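Local coordinates for CG8862 (Drosophila melanogaster, PDB 3ISM), which probably cleaves DNA and RNA as a magnesium-dependent mitochondrial endonuclease of the non-specific DNA/RNA endonuclease family, here held in complex with its inhibitor, at residues F75-S80 with R86-D91; T90-R93 with D98-H101; H165-D168 with S172-K175. All blocks are in the same frame, centred on the assembly; numbering follows the deposited sequence. Where two conformers were deposited one is given.

How the contacts relate
Followed from the N terminus, contacts 1 and 2 run head to tail, sharing Thr90 and Asp91, and contact 3 comes later in series; none encloses another. Contact 1 folds the loop 75-80 back on 86-91, closing the short connection 81-85 ahead of helix 89-92, on which 86-91 ends. Contact 2 starts on that helix and closes loop 94-97 by bringing Tyr92 against strand 98-101, which carries the predicted catalytic His101. The two touch directly: Asn89 OD1 and Arg99 NH1 lie 2.8 Å apart, a probable hydrogen bond, so loop, helix and active-site strand form one connected patch. Contact 3 closes a separate hairpin, with 169-171 as its turn; its centre is about 26 Å from that of contact 2.

Contact 1: residues F75-S80 with R86-D91; sequences FKQDES and RSQNTD
Gln77 OE1 takes hydrogen bonds from two donors of the 86-91 segment. Gln88 NE2 reaches Gln77 OE1 at 2.7 Å along a nearly straight N-H path (175°), whereas Arg86 NH1 meets Gln77 OE1 at 3.0 Å on a more bent one (147°). They arrive from opposite faces of the Gln77 amide, each well out of its carbonyl plane and off the lone pairs. Gln77 places CG between its backbone N and carbonyl carbon (chi1 73°) and then runs extended, which carries OE1 between Arg86 and Gln88. Gln88, bent at chi2, lies alongside Gln77. Over one face of the Arg86 guanidinium sits Glu79 CA, 3.8 Å above the plane; Arg86 NE bonds to Ile81 O. Farther along, Asn89 ND2 donates to Phe75 O at 3.0 Å, with that oxygen in the Asn89 amide plane, while Asn89 OD1 is engaged by Arg99. A water links Asp78 N to Ser87 O. Asp78 OD1 accepts from Ser80 N, an Asx turn; Asp78 OD2 bonds to Ser122 and Arg34. Side-chain amides, one guanidinium N-H, the Phe75 carbonyl and a water thus tie the segments without a salt bridge between them, and the Arg86 charge probably polarises the Gln77 amide.

Contact 2: residues T90-R93 with D98-H101; sequences TDYR and DRGH
Tyr92 of the short helix 89-92 lays one face of its ring against the aliphatic part of Arg99 on strand 98-101. Arg99 CG stands 3.6 Å from the centroid of the Tyr92 ring, 20° off the normal, a CH-pi contact displaced toward the rim; the nearest pair is Arg99 CG with Tyr92 CG at 3.4 Å. This is the tight part. Packing thins toward Asp98, whose O lies obliquely 3.7 Å from Tyr92 CE2, and Arg93 points away from the strand, partly exposed and packed on Tyr287 of the inhibitor chain, CG4930. Bent at chi3 (-76°), Arg99 takes its guanidinium off the ring to Asn89 OD1 and, in that inhibitor chain, to Asp330 and the carbonyl of Phe286. An alanine replacing Tyr92 would be likely to leave a gap beneath Arg99 CG, with the arginine's methylenes freer to shift. The strand holds the Asp-Arg-Gly-His motif familiar in this nuclease family, its histidine the predicted proton acceptor; Asp98 meanwhile bonds to Asn133, a residue of the magnesium site, and forms a salt bridge with Arg134. The chemistry therefore divides Arg99 in two: a nonpolar stem packed on tyrosine, and a charged head that the inhibitor engages close to the active site.

Contact 3: residues H165-D168 with S172-K175; sequences HKED and SYVK
A beta hairpin joins strands 165-166 and 172-179 at the edge of a small antiparallel sheet, away from the annotated sites. His165 and Tyr173 form its hydrogen-bonded pair: His165 N donates to Tyr173 O and Tyr173 N to His165 O, each at 2.9 Å. Next comes the non-hydrogen-bonded pair of Lys166 and Ser172, on the other face, where Lys166 CG packs 3.8 Å from Ser172 OG; Ser172 CA adds a CA-H...O contact to His165 O at 3.3 Å. On the face of His165 and Tyr173, Glu167 crosses the tyrosine at about a right angle, its CG 3.6 Å from Tyr173 CD1. The same Glu167 offers the anti lone pair of OE2 to His165 NE2 at 2.8 Å, which steadies the imidazole. Between subunits, Glu167 OE1 forms a salt bridge with Lys175 of the second subunit. Across that interface the sheet continues antiparallel, and Tyr173 makes a cation-pi contact with the same lysine; the Tyr173 hydroxyl bonds to Asp169 of its own chain. With chi1 at 59°, His165 swings its ring back over the neighbouring strand, edge toward Lys175 CB, and one water bridges His165 ND1 (2.7 Å) to Lys175 N (3.0 Å).

Contact 1: residues F75-S80 with R86-D91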
ATOM      1  N   PHE B  75      18.452 -10.874 -15.762  1.00 33.24           N
ATOM      2  CA  PHE B  75      17.188 -10.452 -15.186  1.00 32.60           C
ATOM      3  C   PHE B  75      16.052 -11.008 -16.044  1.00 32.69           C
ATOM      4  O   PHE B  75      16.027 -10.812 -17.261  1.00 32.91           O
ATOM      5  CB  PHE B  75      17.126  -8.926 -15.123  1.00 32.15           C
ATOM      6  CG  PHE B  75      18.181  -8.300 -14.235  1.00 31.14           C
ATOM      7  CD1 PHE B  75      17.983  -8.194 -12.871  1.00 30.55           C
ATOM      8  CD2 PHE B  75      19.357  -7.805 -14.773  1.00 29.86           C
ATOM      9  CE1 PHE B  75      18.937  -7.611 -12.053  1.00 30.80           C
ATOM     10  CE2 PHE B  75      20.319  -7.224 -13.962  1.00 30.68           C
ATOM     11  CZ  PHE B  75      20.108  -7.126 -12.598  1.00 30.45           C
ATOM     12  N   LYS B  76      15.130 -11.725 -15.414  1.00 32.38           N
ATOM     13  CA  LYS B  76      14.086 -12.438 -16.151  1.00 32.40           C
ATOM     14  C   LYS B  76      12.756 -12.401 -15.429  1.00 31.92           C
ATOM     15  O   LYS B  76      12.726 -12.378 -14.188  1.00 31.98           O
ATOM     16  CB  LYS B  76      14.510 -13.886 -16.411  1.00 32.81           C
ATOM     17  CG  LYS B  76      14.840 -14.707 -15.168  1.00 33.64           C
ATOM     18  CD  LYS B  76      16.018 -15.665 -15.443  1.00 37.25           C
ATOM     19  CE  LYS B  76      16.490 -16.410 -14.169  1.00 36.00           C
ATOM     20  NZ  LYS B  76      16.329 -15.610 -12.916  1.00 37.86           N
ATOM     21  N   GLN B  77      11.664 -12.390 -16.200  1.00 31.40           N
ATOM     22  CA  GLN B  77      10.306 -12.447 -15.640  1.00 31.49           C
ATOM     23  C   GLN B  77      10.094 -13.736 -14.844  1.00 31.35           C
ATOM     24  O   GLN B  77      10.636 -14.788 -15.190  1.00 31.77           O
ATOM     25  CB  GLN B  77       9.233 -12.320 -16.737  1.00 31.49           C
ATOM     26  CG  GLN B  77       9.084 -13.568 -17.633  1.00 30.80           C
ATOM     27  CD  GLN B  77       7.846 -13.543 -18.526  1.00 31.54           C
ATOM     28  OE1 GLN B  77       6.858 -12.875 -18.228  1.00 31.80           O
ATOM     29  NE2 GLN B  77       7.891 -14.302 -19.617  1.00 33.59           N
ATOM     30  N   ASP B  78       9.321 -13.635 -13.777  1.00 31.21           N
ATOM     31  CA  ASP B  78       8.957 -14.787 -12.951  1.00 31.84           C
ATOM     32  C   ASP B  78       7.604 -15.361 -13.417  1.00 31.74           C
ATOM     33  O   ASP B  78       6.543 -14.760 -13.183  1.00 31.13           O
ATOM     34  CB  ASP B  78       8.892 -14.367 -11.477  1.00 31.43           C
ATOM     35  CG  ASP B  78       8.643 -15.544 -10.542  1.00 32.35           C
ATOM     36  OD1 ASP B  78       8.284 -16.644 -11.020  1.00 31.68           O
ATOM     37  OD2 ASP B  78       8.817 -15.360  -9.319  1.00 32.22           O
ATOM     38  N   GLU B  79       7.660 -16.535 -14.038  1.00 31.92           N
ATOM     39  CA  GLU B  79       6.501 -17.149 -14.677  0.50 32.49           C
ATOM     40  C   GLU B  79       5.582 -17.824 -13.673  1.00 32.60           C
ATOM     41  O   GLU B  79       4.473 -18.235 -14.008  1.00 33.27           O
ATOM     42  CB  GLU B  79       6.951 -18.154 -15.746  0.50 32.46           C
ATOM     43  CG  GLU B  79       7.428 -17.498 -17.030  0.50 33.27           C
ATOM     44  CD  GLU B  79       8.283 -18.409 -17.885  0.50 34.98           C
ATOM     45  OE1 GLU B  79       8.497 -19.581 -17.500  0.50 36.27           O
ATOM     46  OE2 GLU B  79       8.757 -17.946 -18.945  0.50 35.60           O
ATOM     47  N   SER B  80       6.040 -17.950 -12.436  1.00 32.77           N
ATOM     48  CA  SER B  80       5.160 -18.471 -11.400  1.00 33.05           C
ATOM     49  C   SER B  80       4.229 -17.374 -10.859  1.00 32.55           C
ATOM     50  O   SER B  80       3.345 -17.674 -10.053  1.00 33.03           O
ATOM     51  CB  SER B  80       5.966 -19.090 -10.267  1.00 33.21           C
ATOM     52  OG  SER B  80       6.530 -18.073  -9.470  1.00 35.26           O
ATOM     53  N   ARG B  86       3.150  -9.358 -12.857  1.00 29.69           N
ATOM     54  CA  ARG B  86       4.584  -9.507 -13.133  1.00 30.70           C
ATOM     55  C   ARG B  86       5.237  -8.207 -13.532  1.00 31.16           C
ATOM     56  O   ARG B  86       4.751  -7.529 -14.435  1.00 32.48           O
ATOM     57  CB  ARG B  86       4.797 -10.417 -14.312  1.00 30.51           C
ATOM     58  CG  ARG B  86       4.897 -11.853 -13.995  1.00 31.01           C
ATOM     59  CD  ARG B  86       4.961 -12.636 -15.287  1.00 29.17           C
ATOM     60  NE  ARG B  86       4.158 -13.843 -15.170  1.00 27.45           N
ATOM     61  CZ  ARG B  86       3.918 -14.683 -16.163  1.00 28.55           C
ATOM     62  NH1 ARG B  86       4.432 -14.462 -17.365  1.00 26.53           N
ATOM     63  NH2 ARG B  86       3.177 -15.758 -15.933  1.00 30.76           N
ATOM     64  N   SER B  87       6.357  -7.872 -12.908  1.00 30.61           N
ATOM     65  CA  SER B  87       7.230  -6.864 -13.503  1.00 29.89           C
ATOM     66  C   SER B  87       8.003  -7.470 -14.681  1.00 29.41           C
ATOM     67  O   SER B  87       8.294  -8.688 -14.710  1.00 29.00           O
ATOM     68  CB  SER B  87       8.184  -6.251 -12.478  1.00 29.60           C
ATOM     69  OG  SER B  87       8.926  -7.257 -11.805  1.00 31.07           O
ATOM     70  N   GLN B  88       8.307  -6.612 -15.656  1.00 28.76           N
ATOM     71  CA  GLN B  88       9.027  -6.999 -16.850  1.00 28.84           C
ATOM     72  C   GLN B  88      10.224  -6.081 -17.051  1.00 28.69           C
ATOM     73  O   GLN B  88      10.234  -4.944 -16.574  1.00 28.58           O
ATOM     74  CB  GLN B  88       8.096  -6.938 -18.068  1.00 28.99           C
ATOM     75  CG  GLN B  88       6.873  -7.878 -17.982  1.00 29.45           C
ATOM     76  CD  GLN B  88       7.229  -9.348 -18.266  1.00 30.77           C
ATOM     77  OE1 GLN B  88       8.289  -9.651 -18.822  1.00 28.24           O
ATOM     78  NE2 GLN B  88       6.329 -10.260 -17.894  1.00 30.51           N
ATOM     79  N   ASN B  89      11.234  -6.570 -17.758  1.00 28.90           N
ATOM     80  CA  ASN B  89      12.371  -5.727 -18.149  1.00 29.01           C
ATOM     81  C   ASN B  89      11.937  -4.424 -18.835  1.00 29.12           C
ATOM     82  O   ASN B  89      12.519  -3.373 -18.565  1.00 28.91           O
ATOM     83  CB  ASN B  89      13.385  -6.502 -19.006  1.00 28.29           C
ATOM     84  CG  ASN B  89      14.249  -7.438 -18.175  1.00 28.13           C
ATOM     85  OD1 ASN B  89      14.609  -7.129 -17.037  1.00 26.31           O
ATOM     86  ND2 ASN B  89      14.579  -8.594 -18.737  1.00 25.70           N
ATOM     87  N   THR B  90      10.882  -4.488 -19.655  1.00 29.40           N
ATOM     88  CA  THR B  90      10.298  -3.283 -20.278  1.00 30.13           C
ATOM     89  C   THR B  90       9.919  -2.178 -19.286  1.00 30.24           C
ATOM     90  O   THR B  90      10.034  -0.996 -19.605  1.00 31.24           O
ATOM     91  CB  THR B  90       9.061  -3.589 -21.174  1.00 30.18           C
ATOM     92  OG1 THR B  90       8.055  -4.285 -20.417  1.00 31.60           O
ATOM     93  CG2 THR B  90       9.449  -4.401 -22.383  1.00 30.33           C
ATOM     94  N   ASP B  91       9.494  -2.558 -18.081  1.00 30.28           N
ATOM     95  CA  ASP B  91       9.105  -1.588 -17.047  1.00 29.89           C
ATOM     96  C   ASP B  91      10.267  -0.751 -16.511  1.00 29.78           C
ATOM     97  O   ASP B  91      10.087   0.415 -16.154  1.00 29.01           O
ATOM     98  CB  ASP B  91       8.442  -2.302 -15.870  1.00 29.92           C
ATOM     99  CG  ASP B  91       7.127  -2.982 -16.251  1.00 29.94           C
ATOM    100  OD1 ASP B  91       6.277  -2.318 -16.877  1.00 29.02           O
ATOM    101  OD2 ASP B  91       6.947  -4.172 -15.893  1.00 29.03           O
TER
HETATM  102  O   HOH W   1       8.369 -11.031 -13.052  1.00 21.13           O

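Contact 2: residues T90-R93 with D98-H101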
ATOM      1  N   THR B  90      10.882  -4.488 -19.655  1.00 29.40           N
ATOM      2  CA  THR B  90      10.298  -3.283 -20.278  1.00 30.13           C
ATOM      3  C   THR B  90       9.919  -2.178 -19.286  1.00 30.24           C
ATOM      4  O   THR B  90      10.034  -0.996 -19.605  1.00 31.24           O
ATOM      5  CB  THR B  90       9.061  -3.589 -21.174  1.00 30.18           C
ATOM      6  OG1 THR B  90       8.055  -4.285 -20.417  1.00 31.60           O
ATOM      7  CG2 THR B  90       9.449  -4.401 -22.383  1.00 30.33           C
ATOM      8  N   ASP B  91       9.494  -2.558 -18.081  1.00 30.28           N
ATOM      9  CA  ASP B  91       9.105  -1.588 -17.047  1.00 29.89           C
ATOM     10  C   ASP B  91      10.267  -0.751 -16.511  1.00 29.78           C
ATOM     11  O   ASP B  91      10.087   0.415 -16.154  1.00 29.01           O
ATOM     12  CB  ASP B  91       8.442  -2.302 -15.870  1.00 29.92           C
ATOM     13  CG  ASP B  91       7.127  -2.982 -16.251  1.00 29.94           C
ATOM     14  OD1 ASP B  91       6.277  -2.318 -16.877  1.00 29.02           O
ATOM     15  OD2 ASP B  91       6.947  -4.172 -15.893  1.00 29.03           O
ATOM     16  N   TYR B  92      11.443  -1.371 -16.450  1.00 29.63           N
ATOM     17  CA  TYR B  92      12.653  -0.787 -15.857  1.00 29.60           C
ATOM     18  C   TYR B  92      13.520  -0.065 -16.876  1.00 30.12           C
ATOM     19  O   TYR B  92      14.308   0.814 -16.499  1.00 29.97           O
ATOM     20  CB  TYR B  92      13.514  -1.891 -15.241  1.00 28.56           C
ATOM     21  CG  TYR B  92      13.019  -2.391 -13.918  1.00 28.16           C
ATOM     22  CD1 TYR B  92      12.117  -3.451 -13.846  1.00 27.38           C
ATOM     23  CD2 TYR B  92      13.441  -1.801 -12.732  1.00 25.61           C
ATOM     24  CE1 TYR B  92      11.652  -3.921 -12.611  1.00 26.91           C
ATOM     25  CE2 TYR B  92      12.986  -2.267 -11.500  1.00 28.58           C
ATOM     26  CZ  TYR B  92      12.091  -3.321 -11.453  1.00 27.58           C
ATOM     27  OH  TYR B  92      11.644  -3.774 -10.238  1.00 28.88           O
ATOM     28  N   ARG B  93      13.411  -0.471 -18.145  1.00 31.05           N
ATOM     29  CA  ARG B  93      14.246   0.082 -19.213  1.00 32.46           C
ATOM     30  C   ARG B  93      14.035   1.574 -19.337  1.00 32.97           C
ATOM     31  O   ARG B  93      12.909   2.034 -19.545  1.00 33.06           O
ATOM     32  CB  ARG B  93      13.958  -0.580 -20.565  1.00 32.92           C
ATOM     33  CG  ARG B  93      14.957  -0.177 -21.662  1.00 34.39           C
ATOM     34  CD  ARG B  93      14.368  -0.345 -23.051  1.00 38.61           C
ATOM     35  NE  ARG B  93      15.230   0.208 -24.100  1.00 42.06           N
ATOM     36  CZ  ARG B  93      14.971   1.325 -24.783  1.00 44.31           C
ATOM     37  NH1 ARG B  93      13.863   2.019 -24.537  1.00 45.43           N
ATOM     38  NH2 ARG B  93      15.815   1.746 -25.724  1.00 45.17           N
ATOM     39  N   ASP B  98      17.494   1.208 -11.290  1.00 30.00           N
ATOM     40  CA  ASP B  98      18.132  -0.077 -11.444  1.00 29.20           C
ATOM     41  C   ASP B  98      17.105  -1.140 -11.060  1.00 28.97           C
ATOM     42  O   ASP B  98      16.215  -0.868 -10.259  1.00 28.38           O
ATOM     43  CB  ASP B  98      19.298  -0.176 -10.456  1.00 29.13           C
ATOM     44  CG  ASP B  98      20.576   0.421 -10.981  1.00 29.13           C
ATOM     45  OD1 ASP B  98      20.560   1.112 -12.024  1.00 29.77           O
ATOM     46  OD2 ASP B  98      21.620   0.183 -10.337  1.00 27.60           O
ATOM     47  N   ARG B  99      17.244  -2.343 -11.614  1.00 28.42           N
ATOM     48  CA  ARG B  99      16.574  -3.522 -11.065  1.00 28.08           C
ATOM     49  C   ARG B  99      17.359  -3.943  -9.829  1.00 28.27           C
ATOM     50  O   ARG B  99      18.448  -4.558  -9.932  1.00 28.31           O
ATOM     51  CB  ARG B  99      16.545  -4.665 -12.087  1.00 28.04           C
ATOM     52  CG  ARG B  99      15.777  -4.333 -13.352  1.00 27.10           C
ATOM     53  CD  ARG B  99      16.171  -5.213 -14.514  1.00 25.26           C
ATOM     54  NE  ARG B  99      17.459  -4.820 -15.067  1.00 28.49           N
ATOM     55  CZ  ARG B  99      17.912  -5.168 -16.271  1.00 28.71           C
ATOM     56  NH1 ARG B  99      17.176  -5.919 -17.084  1.00 26.73           N
ATOM     57  NH2 ARG B  99      19.108  -4.753 -16.666  1.00 28.05           N
ATOM     58  N   GLY B 100      16.837  -3.595  -8.658  1.00 28.22           N
ATOM     59  CA  GLY B 100      17.605  -3.774  -7.412  1.00 28.07           C
ATOM     60  C   GLY B 100      17.214  -5.026  -6.653  1.00 28.88           C
ATOM     61  O   GLY B 100      16.045  -5.169  -6.233  1.00 28.33           O
ATOM     62  N   HIS B 101      18.181  -5.941  -6.490  1.00 28.39           N
ATOM     63  CA  HIS B 101      17.961  -7.173  -5.736  1.00 28.36           C
ATOM     64  C   HIS B 101      17.501  -6.848  -4.312  1.00 28.40           C
ATOM     65  O   HIS B 101      18.134  -6.027  -3.626  1.00 27.90           O
ATOM     66  CB  HIS B 101      19.260  -7.956  -5.578  1.00 28.21           C
ATOM     67  CG  HIS B 101      19.728  -8.659  -6.808  1.00 28.74           C
ATOM     68  ND1 HIS B 101      20.444  -8.028  -7.807  1.00 29.68           N
ATOM     69  CD2 HIS B 101      19.657  -9.965  -7.161  1.00 28.06           C
ATOM     70  CE1 HIS B 101      20.754  -8.910  -8.742  1.00 27.20           C
ATOM     71  NE2 HIS B 101      20.292 -10.093  -8.372  1.00 26.73           N
TER

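Contact 3: residues H165-D168 with S172-K175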
ATOM      1  N   HIS B 165       5.197  12.014   3.979  1.00 32.93           N
ATOM      2  CA  HIS B 165       5.867  13.283   4.209  1.00 33.75           C
ATOM      3  C   HIS B 165       4.754  14.301   4.435  1.00 34.40           C
ATOM      4  O   HIS B 165       3.596  14.063   4.064  1.00 34.27           O
ATOM      5  CB  HIS B 165       6.709  13.690   2.990  1.00 33.54           C
ATOM      6  CG  HIS B 165       5.901  13.831   1.736  1.00 32.52           C
ATOM      7  ND1 HIS B 165       5.543  12.754   0.959  1.00 31.34           N
ATOM      8  CD2 HIS B 165       5.340  14.914   1.152  1.00 33.27           C
ATOM      9  CE1 HIS B 165       4.821  13.166  -0.065  1.00 32.63           C
ATOM     10  NE2 HIS B 165       4.675  14.475   0.032  1.00 33.79           N
ATOM     11  N   LYS B 166       5.103  15.429   5.029  1.00 35.42           N
ATOM     12  CA  LYS B 166       4.155  16.521   5.220  1.00 37.40           C
ATOM     13  C   LYS B 166       4.126  17.430   4.002  1.00 37.16           C
ATOM     14  O   LYS B 166       5.148  17.610   3.335  1.00 37.39           O
ATOM     15  CB  LYS B 166       4.525  17.339   6.462  1.00 37.43           C
ATOM     16  CG  LYS B 166       4.153  16.664   7.784  1.00 38.76           C
ATOM     17  CD  LYS B 166       4.642  17.494   8.976  1.00 39.67           C
ATOM     18  CE  LYS B 166       3.909  18.843   9.070  1.00 41.92           C
ATOM     19  NZ  LYS B 166       4.679  19.844   9.873  1.00 42.79           N
ATOM     20  N   GLU B 167       2.953  17.993   3.708  1.00 37.33           N
ATOM     21  CA  GLU B 167       2.814  18.966   2.628  1.00 37.55           C
ATOM     22  C   GLU B 167       2.342  20.335   3.131  1.00 38.01           C
ATOM     23  O   GLU B 167       2.075  20.499   4.322  1.00 38.23           O
ATOM     24  CB  GLU B 167       1.947  18.401   1.493  1.00 37.51           C
ATOM     25  CG  GLU B 167       2.644  17.233   0.800  1.00 37.17           C
ATOM     26  CD  GLU B 167       2.094  16.884  -0.568  1.00 38.30           C
ATOM     27  OE1 GLU B 167       1.062  17.463  -0.979  1.00 39.23           O
ATOM     28  OE2 GLU B 167       2.699  16.005  -1.233  1.00 39.43           O
ATOM     29  N   ASP B 168       2.296  21.318   2.227  1.00 38.39           N
ATOM     30  CA  ASP B 168       1.966  22.721   2.547  1.00 38.55           C
ATOM     31  C   ASP B 168       0.600  22.912   3.219  1.00 38.17           C
ATOM     32  O   ASP B 168       0.384  23.897   3.928  1.00 37.70           O
ATOM     33  CB  ASP B 168       2.037  23.593   1.280  1.00 38.81           C
ATOM     34  CG  ASP B 168       3.473  23.934   0.867  1.00 40.85           C
ATOM     35  OD1 ASP B 168       4.428  23.373   1.455  1.00 42.93           O
ATOM     36  OD2 ASP B 168       3.649  24.771  -0.050  1.00 41.74           O
ATOM     37  N   SER B 172      -0.403  14.898   5.821  1.00 32.89           N
ATOM     38  CA  SER B 172       0.640  13.932   5.482  1.00 32.11           C
ATOM     39  C   SER B 172       0.172  13.056   4.333  1.00 32.05           C
ATOM     40  O   SER B 172      -1.013  12.721   4.236  1.00 32.79           O
ATOM     41  CB  SER B 172       1.013  13.051   6.685  1.00 32.01           C
ATOM     42  OG  SER B 172       1.717  13.770   7.687  1.00 30.37           O
ATOM     43  N   TYR B 173       1.105  12.699   3.459  1.00 31.25           N
ATOM     44  CA  TYR B 173       0.812  11.966   2.233  1.00 31.31           C
ATOM     45  C   TYR B 173       1.907  10.962   1.972  1.00 31.03           C
ATOM     46  O   TYR B 173       3.071  11.246   2.211  1.00 31.73           O
ATOM     47  CB  TYR B 173       0.769  12.914   1.019  1.00 31.42           C
ATOM     48  CG  TYR B 173      -0.341  13.926   1.077  1.00 32.08           C
ATOM     49  CD1 TYR B 173      -0.147  15.170   1.674  1.00 31.89           C
ATOM     50  CD2 TYR B 173      -1.596  13.635   0.539  1.00 30.90           C
ATOM     51  CE1 TYR B 173      -1.186  16.106   1.732  1.00 32.17           C
ATOM     52  CE2 TYR B 173      -2.631  14.554   0.589  1.00 31.12           C
ATOM     53  CZ  TYR B 173      -2.428  15.776   1.188  1.00 32.44           C
ATOM     54  OH  TYR B 173      -3.470  16.685   1.220  1.00 34.12           O
ATOM     55  N   VAL B 174       1.532   9.795   1.481  1.00 30.36           N
ATOM     56  CA  VAL B 174       2.489   8.887   0.891  1.00 30.28           C
ATOM     57  C   VAL B 174       2.470   9.151  -0.622  1.00 30.56           C
ATOM     58  O   VAL B 174       1.396   9.143  -1.242  1.00 30.70           O
ATOM     59  CB  VAL B 174       2.116   7.417   1.162  1.00 30.18           C
ATOM     60  CG1 VAL B 174       2.981   6.441   0.301  1.00 29.68           C
ATOM     61  CG2 VAL B 174       2.230   7.097   2.665  1.00 29.00           C
ATOM     62  N   LYS B 175       3.637   9.389  -1.217  1.00 29.60           N
ATOM     63  CA  LYS B 175       3.698   9.491  -2.675  1.00 29.31           C
ATOM     64  C   LYS B 175       4.881   8.726  -3.276  1.00 29.17           C
ATOM     65  O   LYS B 175       5.998   8.807  -2.776  1.00 29.06           O
ATOM     66  CB  LYS B 175       3.722  10.949  -3.099  1.00 28.79           C
ATOM     67  CG  LYS B 175       3.444  11.181  -4.571  1.00 28.86           C
ATOM     68  CD  LYS B 175       3.705  12.613  -4.911  1.00 30.21           C
ATOM     69  CE  LYS B 175       3.310  12.913  -6.334  1.00 32.17           C
ATOM     70  NZ  LYS B 175       3.657  14.323  -6.669  1.00 29.64           N
TER
HETATM   71  O   HOH W   2       5.931  10.090   0.557  1.00 19.07           O